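Local coordinates for protein putative alpha-N-acetylgalactosaminidase (Bacillus halodurans C-125, PDB 3CC1) that probably hydrolyses terminal alpha-linked N-acetylgalactosamine residues from glycoconjugates, at residues 14-19 with 315-320; 26-31 with 87-92; 40-45 with 330-335; 47-52 with 107-112. One frame throughout, in Å; residues are numbered along the deposited sequence.

Contact 1 (14-19 with 315-320); sequences MGWNSW and LMFGGE
Strands 14-17 and 315-317 run parallel, pairing M14 with L315, G15 with M316 and W16 with F317. Three backbone bonds join them. G15 N donates to L315 O at 2.9 Å. F317 N donates to a lone pair of G15 O, while N17 N reaches F317 O from above the carbonyl plane. A fourth bond comes from the W16 side chain. Its CG is anti to the backbone N (chi1 168°), which sends the indole along the strand direction. CB and CG pass F317 O, with CG at 3.7 Å. CD1 lies 3.3 Å from that same F317 O and also meets the edge of the F317 ring, 4.1 Å from its CD1. At the tip of the pyrrole, NE1 donates to G319 O at 2.8 Å. This oxygen lies in the indole plane, but the bond is bent (132° at the hydrogen). W16 also packs on I50 of strand 49-52 and on N34 and M38 of helix 28-41. On the other face of the sheet, M316 turns at chi2 (-74°) and lays SE 3.8 Å from G15 CA. A side chain on G15 would be tight against this selenium. At the strand's end, N17 OD1 accepts from W19 N, a capping bond before the next helix. Pairing the first barrel strand with one late in the chain is how a parallel beta/alpha (TIM) barrel closes, consistent with the alpha-galactosidase family.

Contact 2 (26-31 with 87-92); sequences VTEEEV and FPSAKN
E28 OE1 is held by two hydrogen bonds, both from S89. The backbone S89 N approaches on the syn lone pair of OE1 at 3.0 Å and is nearly straight (162°). The hydroxyl S89 OG donates to OE1 at 2.8 Å from well above the carboxylate plane. E28 reaches this point because CG is anti to its backbone N (chi1 159°) and the chain then runs extended. P88 packs against the same oxygen, its CD 3.2 Å from E28 OE1. Nearer the helix, E28 CB meets F87 CD1 at 3.7 Å. The far end of the F87 ring reaches V26, with CZ 3.5 Å from V26 O, and the ring edge meets V31 CG2. An alanine in place of E28 would remove the acceptor of S89 N and OG, and would probably loosen the 87-90 turn against the helix. The helix start itself is fixed by a capping box: E30 N donates to T27 OG1 and T27 N to E30 OE1. The contact thus ties the first turn of helix 28-41 to the loop before helix 97-105. V26, V31 and F87 all touch V52 of strand 49-52, and V31 and F87 also pack on L99 of helix 97-105.

Contact 3 (40-45 with 330-335); sequences NHLKKY and SLLTNE
T333, Y45 and L42 have the most surface buried here. T333 sits on the Y45 ring. Its CB lies over one face, 3.9 Å from the ring centroid and 16° off the normal, a CH-pi contact. The methyl CG2 of T333 leans to one side of the ring and comes 3.6 Å from Y45 CE2. On the other side, T333 O lies 3.5 Å from Y45 CE1. T333 OG1 turns elsewhere, to L329 O in the preceding helical turn, so the methyl and not the hydroxyl meets the ring. Y45 is placed by chi1 -66°, with CG beside its backbone N. Its backbone N also donates to L42 O, which keeps 42-45 a tight turn. L42 crosses L332 obliquely. L42 CD2 touches L332 CB at 3.7 Å and T333 CG2 at 3.8 Å, so this one methyl fills the angle between both residues. One water bridges the two segments: it donates to T333 O at 2.7 Å and lies 3.3 Å from Y45 OH. An alanine in place of Y45 would remove the ring and its hydroxyl, and would probably leave T333 less well covered and the water less well held. The contact joins the turn after helix 28-41 to the end of helix 326-332, where N334 caps the next helix through I337 N. No hydrogen bond passes directly between the two segments. Their association therefore rests on apolar and CH-pi packing, with the bridging water at the partly exposed edge.

Contact 4 (47-52 with 107-112); sequences WEYIVV and GLKFGI
This is a parallel strand pairing inside the barrel sheet, between strand 49-52 and the start of strand 109-115. Four backbone bonds hold it: K109 N to E48 O, I50 N to K109 O, G111 N to I50 O, and V52 N to G111 O. The first is 2.8 Å and nearly straight (164°). In the first two the donor lies in the carbonyl plane, but G111 N and V52 N stand above theirs. Y49, K109 and V51 share one face. K109 CB rests 3.7 Å from Y49 CD1, and the lysine chain lies alongside the tyrosine. E48 also runs beside K109. Its OE1 is 3.0 Å from K109 CD but 4.6 Å from K109 NZ, too far for a salt bridge. G111 faces V51 across the pair, and a CB there would come tight against V51 CG2. On the opposite face, V52 CG2 meets the edge of the F110 ring at CE1, 3.8 Å away. I50 CG1 touches L108 CD1 at 3.9 Å. That apolar face is covered by helices: I50, L108 and F110 pack on I103 of helix 97-105, and I50 and V52 on V31 of helix 28-41. Strand 14-17 flanks the pair beyond strand 49-52, and strand 180-184 lies beyond 109-115.

Overall arrangement
Contacts 1 and 4 are parts of one sheet, their centres about 9 Å apart. There W16 N of strand 14-17 lies 2.8 Å from Y49 O. Contact 2 lies outside this sheet, its V31 CG1 3.4 Å from I50 CG2 of contact 4. Contact 3 lies near the N-terminal ends of strands 14-17 and 49-52: W47 NE1 of contact 4 bonds to L332 O at 2.8 Å, and F317 of contact 1 touches L332. Contacts 2 and 3 share helix 28-41, about 26 Å apart between centres. G336 and beta-sandwich residues such as E367 form the hexaoxaicosanediol pocket, probably not the active site. That is expected at the C-terminal strand ends, toward N17 and V52 and away from contact 3.

Contact 1 (14-19 with 315-320)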
loop_
_atom_site.group_PDB
_atom_site.type_symbol
_atom_site.label_atom_id
_atom_site.label_comp_id
_atom_site.label_asym_id
_atom_site.label_seq_id
_atom_site.Cartn_x
_atom_site.Cartn_y
_atom_site.Cartn_z
HETATM N N MSE A 14 25.087 -4.698 -22.499
HETATM C CA MSE A 14 26.053 -4.874 -21.437
HETATM C C MSE A 14 27.223 -3.921 -21.650
HETATM O O MSE A 14 27.824 -3.858 -22.745
HETATM C CB MSE A 14 26.575 -6.324 -21.432
HETATM C CG MSE A 14 25.512 -7.382 -21.096
HETATM SE SE MSE A 14 26.190 -9.159 -21.240
HETATM C CE MSE A 14 27.735 -9.027 -20.049
ATOM N N GLY A 15 27.543 -3.181 -20.597
ATOM C CA GLY A 15 28.599 -2.206 -20.684
ATOM C C GLY A 15 28.887 -1.493 -19.400
ATOM O O GLY A 15 28.613 -1.999 -18.329
ATOM N N TRP A 16 29.527 -0.336 -19.547
ATOM C CA TRP A 16 29.953 0.521 -18.464
ATOM C C TRP A 16 29.406 1.912 -18.772
ATOM O O TRP A 16 29.375 2.349 -19.916
ATOM C CB TRP A 16 31.491 0.543 -18.370
ATOM C CG TRP A 16 32.106 1.610 -17.478
ATOM C CD1 TRP A 16 32.362 1.513 -16.143
ATOM C CD2 TRP A 16 32.549 2.931 -17.869
ATOM N NE1 TRP A 16 32.864 2.701 -15.667
ATOM C CE2 TRP A 16 33.032 3.568 -16.711
ATOM C CE3 TRP A 16 32.541 3.647 -19.076
ATOM C CZ2 TRP A 16 33.558 4.848 -16.730
ATOM C CZ3 TRP A 16 33.093 4.935 -19.093
ATOM C CH2 TRP A 16 33.587 5.507 -17.935
ATOM N N ASN A 17 28.957 2.584 -17.732
ATOM C CA ASN A 17 28.466 3.953 -17.817
ATOM C C ASN A 17 29.173 4.823 -16.753
ATOM O O ASN A 17 29.357 4.400 -15.627
ATOM C CB ASN A 17 26.939 3.929 -17.674
ATOM C CG ASN A 17 26.301 5.309 -17.672
ATOM O OD1 ASN A 17 26.554 6.119 -16.785
ATOM N ND2 ASN A 17 25.466 5.578 -18.666
ATOM N N SER A 18 29.571 6.028 -17.155
ATOM C CA SER A 18 30.425 6.931 -16.368
ATOM C C SER A 18 29.727 7.574 -15.160
ATOM O O SER A 18 30.403 8.167 -14.336
ATOM C CB SER A 18 30.960 8.061 -17.248
ATOM O OG SER A 18 29.936 8.918 -17.707
ATOM N N TRP A 19 28.408 7.432 -15.046
ATOM C CA TRP A 19 27.636 8.226 -14.079
ATOM C C TRP A 19 27.910 7.926 -12.602
ATOM O O TRP A 19 28.133 8.845 -11.815
ATOM C CB TRP A 19 26.126 8.134 -14.338
ATOM C CG TRP A 19 25.383 9.026 -13.409
ATOM C CD1 TRP A 19 24.750 8.650 -12.265
ATOM C CD2 TRP A 19 25.192 10.449 -13.515
ATOM N NE1 TRP A 19 24.193 9.739 -11.652
ATOM C CE2 TRP A 19 24.439 10.853 -12.391
ATOM C CE3 TRP A 19 25.579 11.417 -14.438
ATOM C CZ2 TRP A 19 24.093 12.183 -12.154
ATOM C CZ3 TRP A 19 25.224 12.733 -14.218
ATOM C CH2 TRP A 19 24.497 13.110 -13.083
ATOM N N LEU A 315 22.677 -4.392 -18.393
ATOM C CA LEU A 315 23.693 -4.507 -17.360
ATOM C C LEU A 315 24.736 -3.437 -17.629
ATOM O O LEU A 315 25.625 -3.634 -18.451
ATOM C CB LEU A 315 24.355 -5.911 -17.391
ATOM C CG LEU A 315 23.418 -7.105 -17.133
ATOM C CD1 LEU A 315 24.201 -8.492 -17.114
ATOM C CD2 LEU A 315 22.569 -6.924 -15.856
HETATM N N MSE A 316 24.620 -2.305 -16.941
HETATM C CA MSE A 316 25.582 -1.212 -17.066
HETATM C C MSE A 316 26.359 -1.006 -15.773
HETATM O O MSE A 316 25.835 -0.416 -14.833
HETATM C CB MSE A 316 24.874 0.084 -17.441
HETATM C CG MSE A 316 24.310 0.056 -18.831
HETATM SE SE MSE A 316 25.689 0.221 -20.244
HETATM C CE MSE A 316 24.817 -1.015 -21.106
ATOM N N PHE A 317 27.599 -1.415 -15.744
ATOM C CA PHE A 317 28.434 -1.285 -14.589
ATOM C C PHE A 317 28.805 0.155 -14.337
ATOM O O PHE A 317 29.273 0.801 -15.208
ATOM C CB PHE A 317 29.691 -2.106 -14.785
ATOM C CG PHE A 317 30.554 -2.216 -13.584
ATOM C CD1 PHE A 317 31.536 -1.329 -13.343
ATOM C CD2 PHE A 317 30.414 -3.252 -12.711
ATOM C CE1 PHE A 317 32.331 -1.452 -12.268
ATOM C CE2 PHE A 317 31.220 -3.386 -11.639
ATOM C CZ PHE A 317 32.170 -2.481 -11.407
ATOM N N GLY A 318 28.636 0.614 -13.117
ATOM C CA GLY A 318 28.799 2.025 -12.807
ATOM C C GLY A 318 30.019 2.405 -11.996
ATOM O O GLY A 318 30.284 3.597 -11.746
ATOM N N GLY A 319 30.780 1.396 -11.608
ATOM C CA GLY A 319 32.051 1.590 -10.932
ATOM C C GLY A 319 33.215 1.886 -11.868
ATOM O O GLY A 319 33.134 1.735 -13.094
ATOM N N GLU A 320 34.283 2.367 -11.250
ATOM C CA GLU A 320 35.570 2.526 -11.889
ATOM C C GLU A 320 36.195 1.138 -11.970
ATOM O O GLU A 320 36.776 0.655 -11.003
ATOM C CB GLU A 320 36.466 3.494 -11.102
ATOM C CG GLU A 320 37.958 3.538 -11.546
ATOM C CD GLU A 320 38.159 3.674 -13.067
ATOM O OE1 GLU A 320 37.896 4.763 -13.632
ATOM O OE2 GLU A 320 38.619 2.682 -13.675
#

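Contact 2 (26-31 with 87-92)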
loop_
_atom_site.group_PDB
_atom_site.type_symbol
_atom_site.label_atom_id
_atom_site.label_comp_id
_atom_site.label_asym_id
_atom_site.label_seq_id
_atom_site.Cartn_x
_atom_site.Cartn_y
_atom_site.Cartn_z
ATOM N N VAL A 26 33.051 12.967 -16.390
ATOM C CA VAL A 26 34.085 12.003 -16.829
ATOM C C VAL A 26 35.043 12.630 -17.853
ATOM O O VAL A 26 34.663 13.474 -18.721
ATOM C CB VAL A 26 33.477 10.666 -17.400
ATOM C CG1 VAL A 26 32.883 10.869 -18.800
ATOM C CG2 VAL A 26 34.502 9.558 -17.404
ATOM N N THR A 27 36.301 12.224 -17.763
ATOM C CA THR A 27 37.301 12.653 -18.743
ATOM C C THR A 27 37.609 11.558 -19.724
ATOM O O THR A 27 37.324 10.370 -19.511
ATOM C CB THR A 27 38.619 13.034 -18.069
ATOM O OG1 THR A 27 39.236 11.846 -17.592
ATOM C CG2 THR A 27 38.430 14.033 -16.946
ATOM N N GLU A 28 38.248 11.954 -20.812
ATOM C CA GLU A 28 38.608 11.032 -21.889
ATOM C C GLU A 28 39.566 9.924 -21.409
ATOM O O GLU A 28 39.454 8.772 -21.794
ATOM C CB GLU A 28 39.246 11.875 -22.985
ATOM C CG GLU A 28 40.097 11.254 -23.964
ATOM C CD GLU A 28 40.655 12.342 -24.912
ATOM O OE1 GLU A 28 39.859 13.173 -25.387
ATOM O OE2 GLU A 28 41.894 12.396 -25.131
ATOM N N GLU A 29 40.505 10.289 -20.550
ATOM C CA GLU A 29 41.428 9.320 -19.957
ATOM C C GLU A 29 40.692 8.289 -19.102
ATOM O O GLU A 29 41.017 7.091 -19.147
ATOM C CB GLU A 29 42.498 10.033 -19.134
ATOM C CG GLU A 29 43.529 9.111 -18.471
ATOM C CD GLU A 29 43.035 8.535 -17.145
ATOM O OE1 GLU A 29 42.245 9.230 -16.435
ATOM O OE2 GLU A 29 43.470 7.404 -16.795
ATOM N N GLU A 30 39.668 8.740 -18.372
ATOM C CA GLU A 30 38.862 7.852 -17.541
ATOM C C GLU A 30 38.046 6.914 -18.423
ATOM O O GLU A 30 37.971 5.706 -18.152
ATOM C CB GLU A 30 37.987 8.618 -16.547
ATOM C CG GLU A 30 38.790 9.228 -15.431
ATOM C CD GLU A 30 38.123 10.425 -14.760
ATOM O OE1 GLU A 30 37.128 10.943 -15.277
ATOM O OE2 GLU A 30 38.616 10.850 -13.687
ATOM N N VAL A 31 37.449 7.444 -19.494
ATOM C CA VAL A 31 36.705 6.595 -20.443
ATOM C C VAL A 31 37.608 5.524 -21.089
ATOM O O VAL A 31 37.242 4.349 -21.144
ATOM C CB VAL A 31 36.032 7.445 -21.542
ATOM C CG1 VAL A 31 35.381 6.555 -22.613
ATOM C CG2 VAL A 31 35.037 8.424 -20.904
ATOM N N PHE A 87 37.669 16.370 -22.837
ATOM C CA PHE A 87 37.853 15.556 -24.027
ATOM C C PHE A 87 38.769 16.287 -25.016
ATOM O O PHE A 87 38.319 16.824 -26.025
ATOM C CB PHE A 87 36.503 15.213 -24.671
ATOM C CG PHE A 87 35.580 14.436 -23.787
ATOM C CD1 PHE A 87 35.776 13.086 -23.560
ATOM C CD2 PHE A 87 34.518 15.066 -23.154
ATOM C CE1 PHE A 87 34.921 12.378 -22.711
ATOM C CE2 PHE A 87 33.676 14.368 -22.288
ATOM C CZ PHE A 87 33.877 13.031 -22.082
ATOM N N PRO A 88 40.066 16.346 -24.709
ATOM C CA PRO A 88 40.952 17.134 -25.588
ATOM C C PRO A 88 41.034 16.626 -27.025
ATOM O O PRO A 88 41.271 17.422 -27.917
ATOM C CB PRO A 88 42.308 17.095 -24.897
ATOM C CG PRO A 88 42.136 16.254 -23.689
ATOM C CD PRO A 88 40.774 15.690 -23.614
ATOM N N SER A 89 40.797 15.343 -27.258
ATOM C CA SER A 89 40.822 14.813 -28.632
ATOM C C SER A 89 39.652 15.358 -29.463
ATOM O O SER A 89 39.647 15.229 -30.681
ATOM C CB SER A 89 40.790 13.278 -28.651
ATOM O OG SER A 89 39.557 12.745 -28.098
ATOM N N ALA A 90 38.695 15.987 -28.797
ATOM C CA ALA A 90 37.499 16.547 -29.447
ATOM C C ALA A 90 37.787 17.876 -30.130
ATOM O O ALA A 90 36.958 18.396 -30.849
ATOM C CB ALA A 90 36.396 16.740 -28.435
ATOM N N LYS A 91 38.955 18.437 -29.863
ATOM C CA LYS A 91 39.268 19.790 -30.329
ATOM C C LYS A 91 39.363 19.870 -31.846
ATOM O O LYS A 91 39.526 18.862 -32.543
ATOM C CB LYS A 91 40.580 20.282 -29.737
ATOM C CG LYS A 91 40.491 20.664 -28.275
ATOM C CD LYS A 91 41.879 20.910 -27.754
ATOM C CE LYS A 91 41.847 21.322 -26.289
ATOM N NZ LYS A 91 43.199 21.791 -25.849
ATOM N N ASN A 92 39.229 21.094 -32.342
ATOM C CA ASN A 92 39.423 21.371 -33.765
ATOM C C ASN A 92 38.472 20.577 -34.677
ATOM O O ASN A 92 38.827 20.164 -35.788
ATOM C CB ASN A 92 40.896 21.121 -34.142
ATOM C CG ASN A 92 41.856 22.042 -33.380
ATOM O OD1 ASN A 92 42.148 21.815 -32.192
ATOM N ND2 ASN A 92 42.366 23.065 -34.061
#

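Contact 3 (40-45 with 330-335)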
loop_
_atom_site.group_PDB
_atom_site.type_symbol
_atom_site.label_atom_id
_atom_site.label_comp_id
_atom_site.label_asym_id
_atom_site.label_seq_id
_atom_site.Cartn_x
_atom_site.Cartn_y
_atom_site.Cartn_z
ATOM N N ASN A 40 40.225 -5.954 -21.878
ATOM C CA ASN A 40 41.187 -6.931 -21.381
ATOM C C ASN A 40 40.543 -8.035 -20.547
ATOM O O ASN A 40 41.027 -9.142 -20.537
ATOM C CB ASN A 40 42.268 -6.240 -20.560
ATOM C CG ASN A 40 43.273 -5.475 -21.436
ATOM O OD1 ASN A 40 43.597 -5.902 -22.550
ATOM N ND2 ASN A 40 43.799 -4.369 -20.920
ATOM N N HIS A 41 39.470 -7.737 -19.820
ATOM C CA HIS A 41 38.934 -8.707 -18.853
ATOM C C HIS A 41 37.488 -9.139 -19.097
ATOM O O HIS A 41 37.063 -10.176 -18.577
ATOM C CB HIS A 41 38.980 -8.128 -17.423
ATOM C CG HIS A 41 40.343 -7.771 -16.959
ATOM N ND1 HIS A 41 40.785 -6.463 -16.899
ATOM C CD2 HIS A 41 41.383 -8.538 -16.569
ATOM C CE1 HIS A 41 42.040 -6.446 -16.486
ATOM N NE2 HIS A 41 42.427 -7.692 -16.283
ATOM N N LEU A 42 36.735 -8.342 -19.849
ATOM C CA LEU A 42 35.285 -8.478 -19.859
ATOM C C LEU A 42 34.666 -8.738 -21.244
ATOM O O LEU A 42 33.598 -9.332 -21.355
ATOM C CB LEU A 42 34.658 -7.225 -19.225
ATOM C CG LEU A 42 34.959 -6.885 -17.757
ATOM C CD1 LEU A 42 34.285 -5.536 -17.351
ATOM C CD2 LEU A 42 34.550 -8.024 -16.793
ATOM N N LYS A 43 35.355 -8.308 -22.292
ATOM C CA LYS A 43 34.820 -8.318 -23.637
ATOM C C LYS A 43 34.375 -9.744 -24.010
ATOM O O LYS A 43 33.342 -9.971 -24.622
ATOM C CB LYS A 43 35.890 -7.799 -24.626
ATOM C CG LYS A 43 35.471 -7.803 -26.066
ATOM C CD LYS A 43 36.476 -7.037 -26.944
ATOM C CE LYS A 43 37.834 -7.742 -27.022
ATOM N NZ LYS A 43 38.812 -6.942 -27.840
ATOM N N LYS A 44 35.155 -10.707 -23.589
ATOM C CA LYS A 44 34.912 -12.089 -24.009
ATOM C C LYS A 44 33.612 -12.639 -23.382
ATOM O O LYS A 44 33.061 -13.621 -23.841
ATOM C CB LYS A 44 36.116 -12.964 -23.668
ATOM C CG LYS A 44 36.317 -13.252 -22.182
ATOM C CD LYS A 44 37.369 -14.351 -21.925
ATOM C CE LYS A 44 36.693 -15.697 -21.639
ATOM N NZ LYS A 44 37.612 -16.831 -21.266
ATOM N N TYR A 45 33.108 -11.974 -22.360
ATOM C CA TYR A 45 31.885 -12.423 -21.663
ATOM C C TYR A 45 30.641 -11.677 -22.155
ATOM O O TYR A 45 29.553 -11.949 -21.691
ATOM C CB TYR A 45 31.999 -12.225 -20.157
ATOM C CG TYR A 45 33.041 -13.093 -19.555
ATOM C CD1 TYR A 45 32.778 -14.427 -19.289
ATOM C CD2 TYR A 45 34.295 -12.603 -19.289
ATOM C CE1 TYR A 45 33.737 -15.243 -18.769
ATOM C CE2 TYR A 45 35.251 -13.397 -18.770
ATOM C CZ TYR A 45 34.971 -14.716 -18.525
ATOM O OH TYR A 45 35.954 -15.487 -17.996
ATOM N N SER A 330 34.498 -11.138 -10.356
ATOM C CA SER A 330 33.831 -12.452 -10.415
ATOM C C SER A 330 32.320 -12.289 -10.618
ATOM O O SER A 330 31.716 -13.110 -11.273
ATOM C CB SER A 330 34.129 -13.284 -9.160
ATOM O OG SER A 330 33.314 -12.844 -8.068
ATOM N N LEU A 331 31.725 -11.184 -10.124
ATOM C CA LEU A 331 30.315 -10.890 -10.407
ATOM C C LEU A 331 30.035 -10.632 -11.880
ATOM O O LEU A 331 28.874 -10.716 -12.328
ATOM C CB LEU A 331 29.828 -9.644 -9.639
ATOM C CG LEU A 331 29.711 -9.618 -8.131
ATOM C CD1 LEU A 331 28.987 -8.305 -7.701
ATOM C CD2 LEU A 331 28.997 -10.768 -7.558
ATOM N N LEU A 332 31.084 -10.286 -12.628
ATOM C CA LEU A 332 30.942 -9.845 -14.031
ATOM C C LEU A 332 31.257 -10.921 -15.044
ATOM O O LEU A 332 30.993 -10.768 -16.243
ATOM C CB LEU A 332 31.843 -8.639 -14.299
ATOM C CG LEU A 332 31.661 -7.437 -13.339
ATOM C CD1 LEU A 332 32.534 -6.234 -13.784
ATOM C CD2 LEU A 332 30.207 -7.067 -13.219
ATOM N N THR A 333 31.824 -12.020 -14.563
ATOM C CA THR A 333 32.407 -13.038 -15.446
ATOM C C THR A 333 31.812 -14.424 -15.187
ATOM O O THR A 333 32.391 -15.430 -15.536
ATOM C CB THR A 333 33.934 -13.072 -15.268
ATOM O OG1 THR A 333 34.238 -13.325 -13.882
ATOM C CG2 THR A 333 34.554 -11.711 -15.717
ATOM N N ASN A 334 30.648 -14.461 -14.565
ATOM C CA ASN A 334 29.931 -15.715 -14.380
ATOM C C ASN A 334 29.014 -15.991 -15.572
ATOM O O ASN A 334 27.965 -15.349 -15.755
ATOM C CB ASN A 334 29.122 -15.690 -13.074
ATOM C CG ASN A 334 28.525 -17.045 -12.747
ATOM O OD1 ASN A 334 27.797 -17.602 -13.546
ATOM N ND2 ASN A 334 28.827 -17.565 -11.573
ATOM N N GLU A 335 29.438 -16.918 -16.409
ATOM C CA GLU A 335 28.795 -17.121 -17.706
ATOM C C GLU A 335 27.380 -17.651 -17.534
ATOM O O GLU A 335 26.479 -17.348 -18.323
ATOM C CB GLU A 335 29.648 -18.018 -18.626
HETATM O O HOH W 1 34.608 -17.024 -15.411
#

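Contact 4 (47-52 with 107-112)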
loop_
_atom_site.group_PDB
_atom_site.type_symbol
_atom_site.label_atom_id
_atom_site.label_comp_id
_atom_site.label_asym_id
_atom_site.label_seq_id
_atom_site.Cartn_x
_atom_site.Cartn_y
_atom_site.Cartn_z
ATOM N N TRP A 47 30.432 -8.042 -22.494
ATOM C CA TRP A 47 30.489 -6.623 -22.140
ATOM C C TRP A 47 31.068 -5.837 -23.302
ATOM O O TRP A 47 32.172 -6.108 -23.760
ATOM C CB TRP A 47 31.358 -6.386 -20.889
ATOM C CG TRP A 47 30.857 -7.103 -19.680
ATOM C CD1 TRP A 47 31.190 -8.366 -19.284
ATOM C CD2 TRP A 47 29.926 -6.616 -18.708
ATOM N NE1 TRP A 47 30.513 -8.708 -18.142
ATOM C CE2 TRP A 47 29.714 -7.665 -17.771
ATOM C CE3 TRP A 47 29.226 -5.418 -18.548
ATOM C CZ2 TRP A 47 28.878 -7.533 -16.680
ATOM C CZ3 TRP A 47 28.361 -5.295 -17.462
ATOM C CH2 TRP A 47 28.202 -6.348 -16.540
ATOM N N GLU A 48 30.323 -4.836 -23.764
ATOM C CA GLU A 48 30.688 -4.192 -24.999
ATOM C C GLU A 48 30.563 -2.679 -25.105
ATOM O O GLU A 48 31.267 -2.070 -25.893
ATOM C CB GLU A 48 29.997 -4.904 -26.149
ATOM C CG GLU A 48 28.606 -4.645 -26.322
ATOM C CD GLU A 48 28.156 -5.091 -27.714
ATOM O OE1 GLU A 48 29.024 -5.059 -28.618
ATOM O OE2 GLU A 48 26.957 -5.468 -27.914
ATOM N N TYR A 49 29.667 -2.082 -24.333
ATOM C CA TYR A 49 29.384 -0.670 -24.467
ATOM C C TYR A 49 30.167 0.156 -23.447
ATOM O O TYR A 49 30.289 -0.216 -22.285
ATOM C CB TYR A 49 27.900 -0.399 -24.288
ATOM C CG TYR A 49 27.066 -0.820 -25.446
ATOM C CD1 TYR A 49 27.010 -0.038 -26.591
ATOM C CD2 TYR A 49 26.385 -2.035 -25.435
ATOM C CE1 TYR A 49 26.277 -0.444 -27.697
ATOM C CE2 TYR A 49 25.638 -2.440 -26.518
ATOM C CZ TYR A 49 25.583 -1.642 -27.643
ATOM O OH TYR A 49 24.829 -2.019 -28.732
ATOM N N ILE A 50 30.706 1.269 -23.925
ATOM C CA ILE A 50 31.396 2.275 -23.102
ATOM C C ILE A 50 30.578 3.553 -23.284
ATOM O O ILE A 50 30.504 4.113 -24.397
ATOM C CB ILE A 50 32.875 2.437 -23.539
ATOM C CG1 ILE A 50 33.679 1.130 -23.249
ATOM C CG2 ILE A 50 33.531 3.701 -22.895
ATOM C CD1 ILE A 50 33.931 0.855 -21.741
ATOM N N VAL A 51 29.920 3.982 -22.208
ATOM C CA VAL A 51 28.870 5.019 -22.328
ATOM C C VAL A 51 29.166 6.218 -21.462
ATOM O O VAL A 51 29.375 6.088 -20.252
ATOM C CB VAL A 51 27.451 4.475 -21.967
ATOM C CG1 VAL A 51 26.343 5.555 -22.199
ATOM C CG2 VAL A 51 27.134 3.175 -22.755
ATOM N N VAL A 52 29.159 7.384 -22.114
ATOM C CA VAL A 52 29.398 8.648 -21.458
ATOM C C VAL A 52 28.035 9.230 -21.124
ATOM O O VAL A 52 27.181 9.422 -21.978
ATOM C CB VAL A 52 30.245 9.626 -22.339
ATOM C CG1 VAL A 52 30.262 11.038 -21.725
ATOM C CG2 VAL A 52 31.672 9.108 -22.553
ATOM N N GLY A 107 37.627 -3.236 -29.968
ATOM C CA GLY A 107 36.524 -4.137 -30.241
ATOM C C GLY A 107 35.276 -3.845 -29.414
ATOM O O GLY A 107 34.462 -4.735 -29.173
ATOM N N LEU A 108 35.142 -2.603 -28.958
ATOM C CA LEU A 108 34.032 -2.216 -28.104
ATOM C C LEU A 108 33.160 -1.205 -28.844
ATOM O O LEU A 108 33.445 -0.817 -29.965
ATOM C CB LEU A 108 34.560 -1.656 -26.780
ATOM C CG LEU A 108 35.429 -2.538 -25.866
ATOM C CD1 LEU A 108 35.868 -1.726 -24.654
ATOM C CD2 LEU A 108 34.689 -3.822 -25.426
ATOM N N LYS A 109 32.075 -0.811 -28.214
ATOM C CA LYS A 109 31.092 0.119 -28.789
ATOM C C LYS A 109 30.955 1.347 -27.899
ATOM O O LYS A 109 31.181 1.278 -26.688
ATOM C CB LYS A 109 29.750 -0.584 -28.957
ATOM C CG LYS A 109 29.766 -1.601 -30.112
ATOM C CD LYS A 109 28.533 -2.479 -30.139
ATOM C CE LYS A 109 28.575 -3.511 -31.330
ATOM N NZ LYS A 109 28.879 -2.845 -32.627
ATOM N N PHE A 110 30.617 2.481 -28.522
ATOM C CA PHE A 110 30.620 3.788 -27.868
ATOM C C PHE A 110 29.212 4.356 -27.781
ATOM O O PHE A 110 28.462 4.347 -28.747
ATOM C CB PHE A 110 31.519 4.799 -28.609
ATOM C CG PHE A 110 31.526 6.189 -27.975
ATOM C CD1 PHE A 110 31.957 6.372 -26.672
ATOM C CD2 PHE A 110 31.047 7.277 -28.651
ATOM C CE1 PHE A 110 31.945 7.620 -26.081
ATOM C CE2 PHE A 110 31.062 8.546 -28.079
ATOM C CZ PHE A 110 31.495 8.717 -26.801
ATOM N N GLY A 111 28.847 4.782 -26.582
ATOM C CA GLY A 111 27.536 5.321 -26.333
ATOM C C GLY A 111 27.566 6.652 -25.598
ATOM O O GLY A 111 28.529 6.979 -24.896
ATOM N N ILE A 112 26.489 7.419 -25.777
ATOM C CA ILE A 112 26.281 8.681 -25.059
ATOM C C ILE A 112 24.870 8.783 -24.560
ATOM O O ILE A 112 23.962 8.126 -25.079
ATOM C CB ILE A 112 26.624 9.962 -25.943
ATOM C CG1 ILE A 112 25.661 10.076 -27.122
ATOM C CG2 ILE A 112 28.108 9.911 -26.429
ATOM C CD1 ILE A 112 25.946 11.254 -28.093
#